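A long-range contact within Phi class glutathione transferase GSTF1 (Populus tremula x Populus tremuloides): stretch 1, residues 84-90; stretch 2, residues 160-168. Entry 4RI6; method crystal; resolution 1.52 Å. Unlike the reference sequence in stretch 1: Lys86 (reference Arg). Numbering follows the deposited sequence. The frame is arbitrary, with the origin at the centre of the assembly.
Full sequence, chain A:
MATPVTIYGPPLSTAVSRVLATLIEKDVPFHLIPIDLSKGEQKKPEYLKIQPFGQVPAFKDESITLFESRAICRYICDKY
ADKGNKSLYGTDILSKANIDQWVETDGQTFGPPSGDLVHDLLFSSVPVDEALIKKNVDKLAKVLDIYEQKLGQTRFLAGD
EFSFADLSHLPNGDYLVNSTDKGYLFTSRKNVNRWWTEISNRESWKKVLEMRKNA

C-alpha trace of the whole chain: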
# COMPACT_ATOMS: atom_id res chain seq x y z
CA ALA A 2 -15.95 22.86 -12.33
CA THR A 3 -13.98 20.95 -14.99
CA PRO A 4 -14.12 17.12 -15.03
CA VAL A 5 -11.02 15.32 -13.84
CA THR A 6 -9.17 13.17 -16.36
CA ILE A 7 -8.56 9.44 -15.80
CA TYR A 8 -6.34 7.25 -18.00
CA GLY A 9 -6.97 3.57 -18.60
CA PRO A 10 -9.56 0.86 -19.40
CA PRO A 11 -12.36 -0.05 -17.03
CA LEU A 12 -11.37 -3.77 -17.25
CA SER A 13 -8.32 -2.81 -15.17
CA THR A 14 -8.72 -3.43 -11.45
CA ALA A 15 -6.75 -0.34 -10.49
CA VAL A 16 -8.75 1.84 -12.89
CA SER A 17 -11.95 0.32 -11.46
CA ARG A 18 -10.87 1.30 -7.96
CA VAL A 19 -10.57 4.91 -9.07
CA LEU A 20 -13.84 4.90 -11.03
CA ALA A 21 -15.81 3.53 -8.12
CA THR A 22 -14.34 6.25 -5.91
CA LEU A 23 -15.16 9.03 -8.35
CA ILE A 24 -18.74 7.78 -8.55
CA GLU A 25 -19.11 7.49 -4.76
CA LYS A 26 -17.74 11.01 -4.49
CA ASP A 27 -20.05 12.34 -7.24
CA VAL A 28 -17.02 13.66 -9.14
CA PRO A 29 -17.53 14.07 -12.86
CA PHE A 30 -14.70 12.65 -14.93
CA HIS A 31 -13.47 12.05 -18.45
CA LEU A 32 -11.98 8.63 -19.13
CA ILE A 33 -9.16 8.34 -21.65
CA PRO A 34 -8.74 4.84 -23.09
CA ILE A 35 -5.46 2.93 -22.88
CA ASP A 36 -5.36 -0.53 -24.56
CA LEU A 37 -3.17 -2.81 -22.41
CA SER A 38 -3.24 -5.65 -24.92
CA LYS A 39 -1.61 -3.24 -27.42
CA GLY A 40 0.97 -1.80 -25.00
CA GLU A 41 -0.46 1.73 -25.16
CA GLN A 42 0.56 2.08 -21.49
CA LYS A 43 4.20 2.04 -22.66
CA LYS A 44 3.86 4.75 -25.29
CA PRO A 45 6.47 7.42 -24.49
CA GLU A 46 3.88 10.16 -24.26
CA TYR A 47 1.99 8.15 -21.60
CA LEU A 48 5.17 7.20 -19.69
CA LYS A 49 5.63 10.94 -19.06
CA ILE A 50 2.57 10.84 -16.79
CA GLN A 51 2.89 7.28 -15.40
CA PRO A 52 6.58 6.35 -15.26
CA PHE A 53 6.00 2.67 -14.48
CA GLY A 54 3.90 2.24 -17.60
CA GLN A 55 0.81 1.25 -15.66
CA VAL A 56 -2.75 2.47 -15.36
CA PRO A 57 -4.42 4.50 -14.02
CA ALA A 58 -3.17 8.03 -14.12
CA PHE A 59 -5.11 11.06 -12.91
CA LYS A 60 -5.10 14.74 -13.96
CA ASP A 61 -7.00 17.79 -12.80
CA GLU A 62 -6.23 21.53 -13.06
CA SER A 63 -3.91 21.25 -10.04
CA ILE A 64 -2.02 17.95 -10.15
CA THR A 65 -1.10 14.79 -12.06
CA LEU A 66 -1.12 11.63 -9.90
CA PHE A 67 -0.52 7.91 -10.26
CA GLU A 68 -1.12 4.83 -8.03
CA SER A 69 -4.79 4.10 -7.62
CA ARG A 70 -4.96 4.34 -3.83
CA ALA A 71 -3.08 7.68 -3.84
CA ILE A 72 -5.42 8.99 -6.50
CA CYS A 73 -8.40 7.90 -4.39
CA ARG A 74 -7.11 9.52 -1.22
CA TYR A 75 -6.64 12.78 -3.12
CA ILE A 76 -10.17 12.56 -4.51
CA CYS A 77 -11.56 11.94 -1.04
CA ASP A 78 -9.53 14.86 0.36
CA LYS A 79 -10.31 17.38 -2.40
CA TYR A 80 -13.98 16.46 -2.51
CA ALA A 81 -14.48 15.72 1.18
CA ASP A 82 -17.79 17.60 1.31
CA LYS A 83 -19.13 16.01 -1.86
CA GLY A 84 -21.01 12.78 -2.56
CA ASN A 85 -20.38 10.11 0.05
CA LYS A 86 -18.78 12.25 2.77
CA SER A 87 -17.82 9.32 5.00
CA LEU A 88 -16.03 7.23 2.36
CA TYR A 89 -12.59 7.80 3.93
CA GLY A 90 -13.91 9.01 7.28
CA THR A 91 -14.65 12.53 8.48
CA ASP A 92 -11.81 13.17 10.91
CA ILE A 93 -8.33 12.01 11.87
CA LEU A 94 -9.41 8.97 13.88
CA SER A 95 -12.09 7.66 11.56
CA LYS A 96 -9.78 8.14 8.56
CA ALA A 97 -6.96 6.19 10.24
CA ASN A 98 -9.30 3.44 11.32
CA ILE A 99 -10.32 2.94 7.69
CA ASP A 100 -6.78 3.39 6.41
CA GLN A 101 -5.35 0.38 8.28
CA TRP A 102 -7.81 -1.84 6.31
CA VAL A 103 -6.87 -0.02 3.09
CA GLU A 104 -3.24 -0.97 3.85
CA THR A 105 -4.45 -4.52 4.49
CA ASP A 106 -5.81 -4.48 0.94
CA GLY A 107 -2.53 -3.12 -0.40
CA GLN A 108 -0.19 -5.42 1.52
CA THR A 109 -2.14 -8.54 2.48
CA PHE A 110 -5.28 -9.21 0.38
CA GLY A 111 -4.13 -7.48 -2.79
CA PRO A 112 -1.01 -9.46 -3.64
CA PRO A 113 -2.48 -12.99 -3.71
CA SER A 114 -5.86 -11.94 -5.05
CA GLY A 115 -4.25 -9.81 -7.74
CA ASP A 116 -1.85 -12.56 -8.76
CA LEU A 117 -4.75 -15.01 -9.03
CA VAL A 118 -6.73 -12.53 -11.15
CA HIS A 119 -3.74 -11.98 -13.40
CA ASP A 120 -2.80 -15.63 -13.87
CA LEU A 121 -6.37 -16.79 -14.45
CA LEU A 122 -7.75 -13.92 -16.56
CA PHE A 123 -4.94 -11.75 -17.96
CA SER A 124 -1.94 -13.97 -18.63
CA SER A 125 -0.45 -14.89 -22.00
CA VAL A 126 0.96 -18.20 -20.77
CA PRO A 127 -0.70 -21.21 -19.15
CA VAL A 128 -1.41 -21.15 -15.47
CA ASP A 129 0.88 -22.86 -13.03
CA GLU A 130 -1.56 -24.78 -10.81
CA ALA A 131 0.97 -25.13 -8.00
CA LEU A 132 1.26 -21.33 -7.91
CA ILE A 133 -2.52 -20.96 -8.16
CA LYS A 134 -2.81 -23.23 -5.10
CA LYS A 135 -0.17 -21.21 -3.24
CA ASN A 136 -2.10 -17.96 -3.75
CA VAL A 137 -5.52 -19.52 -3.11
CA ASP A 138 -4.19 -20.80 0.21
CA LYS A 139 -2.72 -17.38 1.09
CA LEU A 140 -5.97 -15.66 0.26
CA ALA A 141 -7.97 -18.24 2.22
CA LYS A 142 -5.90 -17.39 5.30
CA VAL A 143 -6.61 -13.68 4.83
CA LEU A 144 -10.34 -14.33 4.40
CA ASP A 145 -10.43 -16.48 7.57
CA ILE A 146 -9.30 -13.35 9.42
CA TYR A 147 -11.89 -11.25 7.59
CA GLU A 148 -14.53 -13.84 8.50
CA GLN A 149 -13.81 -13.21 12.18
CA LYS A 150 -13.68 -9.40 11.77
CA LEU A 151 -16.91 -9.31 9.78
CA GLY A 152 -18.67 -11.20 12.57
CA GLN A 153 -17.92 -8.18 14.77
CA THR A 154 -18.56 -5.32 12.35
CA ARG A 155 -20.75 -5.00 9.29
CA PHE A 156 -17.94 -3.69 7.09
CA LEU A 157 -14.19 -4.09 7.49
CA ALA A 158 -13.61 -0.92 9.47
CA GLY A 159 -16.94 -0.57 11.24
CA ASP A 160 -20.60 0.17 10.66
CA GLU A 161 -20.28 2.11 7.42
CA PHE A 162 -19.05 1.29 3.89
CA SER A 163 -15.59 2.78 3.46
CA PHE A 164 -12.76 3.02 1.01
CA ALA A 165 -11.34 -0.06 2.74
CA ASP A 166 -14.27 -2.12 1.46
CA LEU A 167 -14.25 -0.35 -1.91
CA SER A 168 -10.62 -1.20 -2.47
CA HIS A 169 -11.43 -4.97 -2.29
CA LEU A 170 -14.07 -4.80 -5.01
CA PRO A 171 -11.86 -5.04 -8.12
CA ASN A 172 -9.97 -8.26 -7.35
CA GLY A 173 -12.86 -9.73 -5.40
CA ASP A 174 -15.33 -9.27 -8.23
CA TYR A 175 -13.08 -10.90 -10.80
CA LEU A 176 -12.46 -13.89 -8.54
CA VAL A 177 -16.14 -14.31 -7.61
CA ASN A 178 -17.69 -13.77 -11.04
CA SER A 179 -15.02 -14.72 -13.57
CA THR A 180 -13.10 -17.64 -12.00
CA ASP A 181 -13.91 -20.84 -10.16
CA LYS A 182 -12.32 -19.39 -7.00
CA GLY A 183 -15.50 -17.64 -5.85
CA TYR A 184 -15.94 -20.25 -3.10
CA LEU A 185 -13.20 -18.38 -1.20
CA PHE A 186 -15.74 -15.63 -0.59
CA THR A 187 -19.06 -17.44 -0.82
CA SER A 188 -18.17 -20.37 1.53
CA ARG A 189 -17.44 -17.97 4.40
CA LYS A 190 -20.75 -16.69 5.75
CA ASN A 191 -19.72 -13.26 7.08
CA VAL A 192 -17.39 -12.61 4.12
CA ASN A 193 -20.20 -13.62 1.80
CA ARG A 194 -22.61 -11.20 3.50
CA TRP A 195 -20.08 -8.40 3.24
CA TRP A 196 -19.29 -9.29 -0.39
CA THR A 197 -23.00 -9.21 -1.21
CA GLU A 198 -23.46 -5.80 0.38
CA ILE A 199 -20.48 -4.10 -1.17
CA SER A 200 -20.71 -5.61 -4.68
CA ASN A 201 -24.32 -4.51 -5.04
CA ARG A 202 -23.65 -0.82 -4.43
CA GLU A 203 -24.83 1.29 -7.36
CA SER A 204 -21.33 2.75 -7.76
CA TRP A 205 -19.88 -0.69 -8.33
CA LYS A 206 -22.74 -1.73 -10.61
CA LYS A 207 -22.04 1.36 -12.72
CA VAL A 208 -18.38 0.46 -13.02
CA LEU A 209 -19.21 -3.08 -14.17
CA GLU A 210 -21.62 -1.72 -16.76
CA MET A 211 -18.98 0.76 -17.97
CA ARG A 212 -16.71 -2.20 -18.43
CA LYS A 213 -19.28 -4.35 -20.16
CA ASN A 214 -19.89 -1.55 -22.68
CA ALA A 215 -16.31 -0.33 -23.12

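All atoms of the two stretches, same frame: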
# COMPACT_ATOMS: atom_id res chain seq x y z
N GLY A 84 -20.64 14.17 -2.40
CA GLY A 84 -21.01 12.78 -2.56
C GLY A 84 -21.04 12.07 -1.23
O GLY A 84 -21.54 12.62 -0.26
N ASN A 85 -20.51 10.85 -1.20
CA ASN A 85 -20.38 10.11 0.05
C ASN A 85 -19.30 10.75 0.94
O ASN A 85 -18.11 10.53 0.73
CB ASN A 85 -20.05 8.65 -0.27
CG ASN A 85 -20.00 7.77 0.96
OD1 ASN A 85 -20.05 8.24 2.09
ND2 ASN A 85 -19.89 6.47 0.74
N LYS A 86 -19.72 11.52 1.93
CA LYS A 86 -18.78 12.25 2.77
C LYS A 86 -17.95 11.35 3.67
O LYS A 86 -16.84 11.71 4.06
CB LYS A 86 -19.52 13.27 3.64
CG LYS A 86 -20.32 14.28 2.84
CD LYS A 86 -20.72 15.47 3.67
CE LYS A 86 -21.65 16.38 2.91
NZ LYS A 86 -21.92 17.64 3.66
N SER A 87 -18.48 10.18 4.02
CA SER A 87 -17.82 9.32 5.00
C SER A 87 -16.90 8.28 4.37
O SER A 87 -16.35 7.45 5.09
CB SER A 87 -18.86 8.59 5.85
OG SER A 87 -19.40 7.50 5.12
N LEU A 88 -16.70 8.33 3.06
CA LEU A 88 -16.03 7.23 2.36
C LEU A 88 -14.65 6.92 2.95
O LEU A 88 -14.27 5.76 3.09
CB LEU A 88 -15.92 7.52 0.86
CG LEU A 88 -15.33 6.40 -0.01
CD1 LEU A 88 -16.18 5.12 0.03
CD2 LEU A 88 -15.16 6.86 -1.44
N TYR A 89 -13.91 7.97 3.31
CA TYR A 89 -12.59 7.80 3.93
C TYR A 89 -12.60 8.51 5.28
O TYR A 89 -11.61 9.13 5.70
CB TYR A 89 -11.48 8.32 3.01
CG TYR A 89 -10.23 7.45 2.93
CD1 TYR A 89 -9.56 7.03 4.08
CD2 TYR A 89 -9.71 7.06 1.70
CE1 TYR A 89 -8.42 6.25 3.99
CE2 TYR A 89 -8.59 6.26 1.61
CZ TYR A 89 -7.93 5.87 2.75
OH TYR A 89 -6.80 5.10 2.62
N GLY A 90 -13.72 8.40 5.97
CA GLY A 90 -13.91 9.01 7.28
C GLY A 90 -14.19 10.50 7.21
O GLY A 90 -14.26 11.09 6.13
N ASP A 160 -19.17 0.31 10.94
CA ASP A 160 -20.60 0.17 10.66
C ASP A 160 -21.01 0.84 9.35
O ASP A 160 -22.18 0.90 9.01
CB ASP A 160 -21.45 0.73 11.83
CG ASP A 160 -21.19 2.18 12.12
OD1 ASP A 160 -20.47 2.83 11.35
OD2 ASP A 160 -21.71 2.69 13.14
N GLU A 161 -20.02 1.31 8.60
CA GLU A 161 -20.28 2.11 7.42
C GLU A 161 -19.35 1.66 6.29
O GLU A 161 -18.18 1.40 6.53
CB GLU A 161 -20.04 3.58 7.75
CG GLU A 161 -20.85 4.57 6.96
CD GLU A 161 -20.73 6.00 7.51
OE1 GLU A 161 -20.20 6.19 8.63
OE2 GLU A 161 -21.18 6.93 6.80
N PHE A 162 -19.88 1.54 5.08
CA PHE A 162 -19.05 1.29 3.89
C PHE A 162 -17.93 2.31 3.85
O PHE A 162 -18.16 3.49 4.08
CB PHE A 162 -19.89 1.36 2.61
CG PHE A 162 -19.12 1.12 1.33
CD1 PHE A 162 -18.78 -0.16 0.94
CD2 PHE A 162 -18.79 2.17 0.49
CE1 PHE A 162 -18.09 -0.39 -0.24
CE2 PHE A 162 -18.10 1.96 -0.69
CZ PHE A 162 -17.76 0.67 -1.06
N SER A 163 -16.71 1.86 3.55
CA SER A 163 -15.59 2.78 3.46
C SER A 163 -14.72 2.45 2.28
O SER A 163 -14.91 1.43 1.61
CB SER A 163 -14.73 2.74 4.73
OG SER A 163 -13.87 1.62 4.74
N PHE A 164 -13.73 3.30 2.05
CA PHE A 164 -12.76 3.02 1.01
C PHE A 164 -12.06 1.67 1.24
O PHE A 164 -11.63 1.02 0.28
CB PHE A 164 -11.72 4.15 0.92
CG PHE A 164 -10.79 3.96 -0.23
CD1 PHE A 164 -11.26 4.15 -1.52
CD2 PHE A 164 -9.50 3.50 -0.06
CE1 PHE A 164 -10.46 3.93 -2.59
CE2 PHE A 164 -8.69 3.29 -1.15
CZ PHE A 164 -9.17 3.51 -2.41
N ALA A 165 -11.94 1.24 2.49
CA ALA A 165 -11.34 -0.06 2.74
C ALA A 165 -12.12 -1.15 2.04
O ALA A 165 -11.53 -2.02 1.40
CB ALA A 165 -11.25 -0.34 4.21
N ASP A 166 -13.44 -1.12 2.15
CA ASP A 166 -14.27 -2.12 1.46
C ASP A 166 -14.18 -1.94 -0.05
O ASP A 166 -13.99 -2.90 -0.80
CB ASP A 166 -15.71 -2.02 1.92
CG ASP A 166 -15.83 -2.03 3.42
OD1 ASP A 166 -15.64 -3.10 4.04
OD2 ASP A 166 -16.12 -0.95 3.97
N LEU A 167 -14.28 -0.68 -0.49
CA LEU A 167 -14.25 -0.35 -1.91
C LEU A 167 -13.00 -0.92 -2.56
O LEU A 167 -13.08 -1.51 -3.64
CB LEU A 167 -14.33 1.17 -2.10
CG LEU A 167 -14.47 1.70 -3.52
CD1 LEU A 167 -15.05 3.11 -3.49
CD2 LEU A 167 -13.13 1.68 -4.28
N SER A 168 -11.88 -0.82 -1.87
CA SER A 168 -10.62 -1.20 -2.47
C SER A 168 -10.52 -2.71 -2.75
O SER A 168 -9.71 -3.13 -3.59
CB SER A 168 -9.47 -0.72 -1.56
OG SER A 168 -8.25 -0.63 -2.25
O HOH W 1 -20.25 5.20 3.29
O HOH W 2 -17.03 4.99 6.18

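The side-chain hydrogen bond between the stretches is very short: Ser87 OG donates to Glu161 OE2 at 2.5 Å. The other direct hydrogen bond joins the backbones. Phe164 N donates to Leu88 O at 2.7 Å, close to where the two backbones have their nearest CA atoms, Leu88 CA and Ser163 CA, 4.6 Å apart.

Phe164 begins a helix. Its amide has no earlier helical turn to bond to, so an acceptor from the distant loop serves it. Ser163 is the N-cap, and its OG accepts from Ala165 N at 3.0 Å. Asp166 OD2 in turn accepts from Ser163 N at 2.9 Å.

Asn85 to Leu88 form a type I turn, closed by a weak bond from Leu88 N to Asn85 O at 3.5 Å. Leu88 gives the most area to the contact. Its CD1 lies 3.8 Å from Phe162 CE2 and 4.2 Å from Leu167 CD1, an apolar cluster shielded from solvent.

The rings of Tyr89 and Phe164 are nearly parallel, with planes at 16°, but slid apart so that they barely overlap. Tyr89 CE2 and Phe164 CD2 approach to 3.4 Å.

Two waters bridge the stretches. Both donate to Phe162 O. Water 1 also donates to Ser87 OG and accepts from Asn85 ND2; water 2 also donates to Ser87 O.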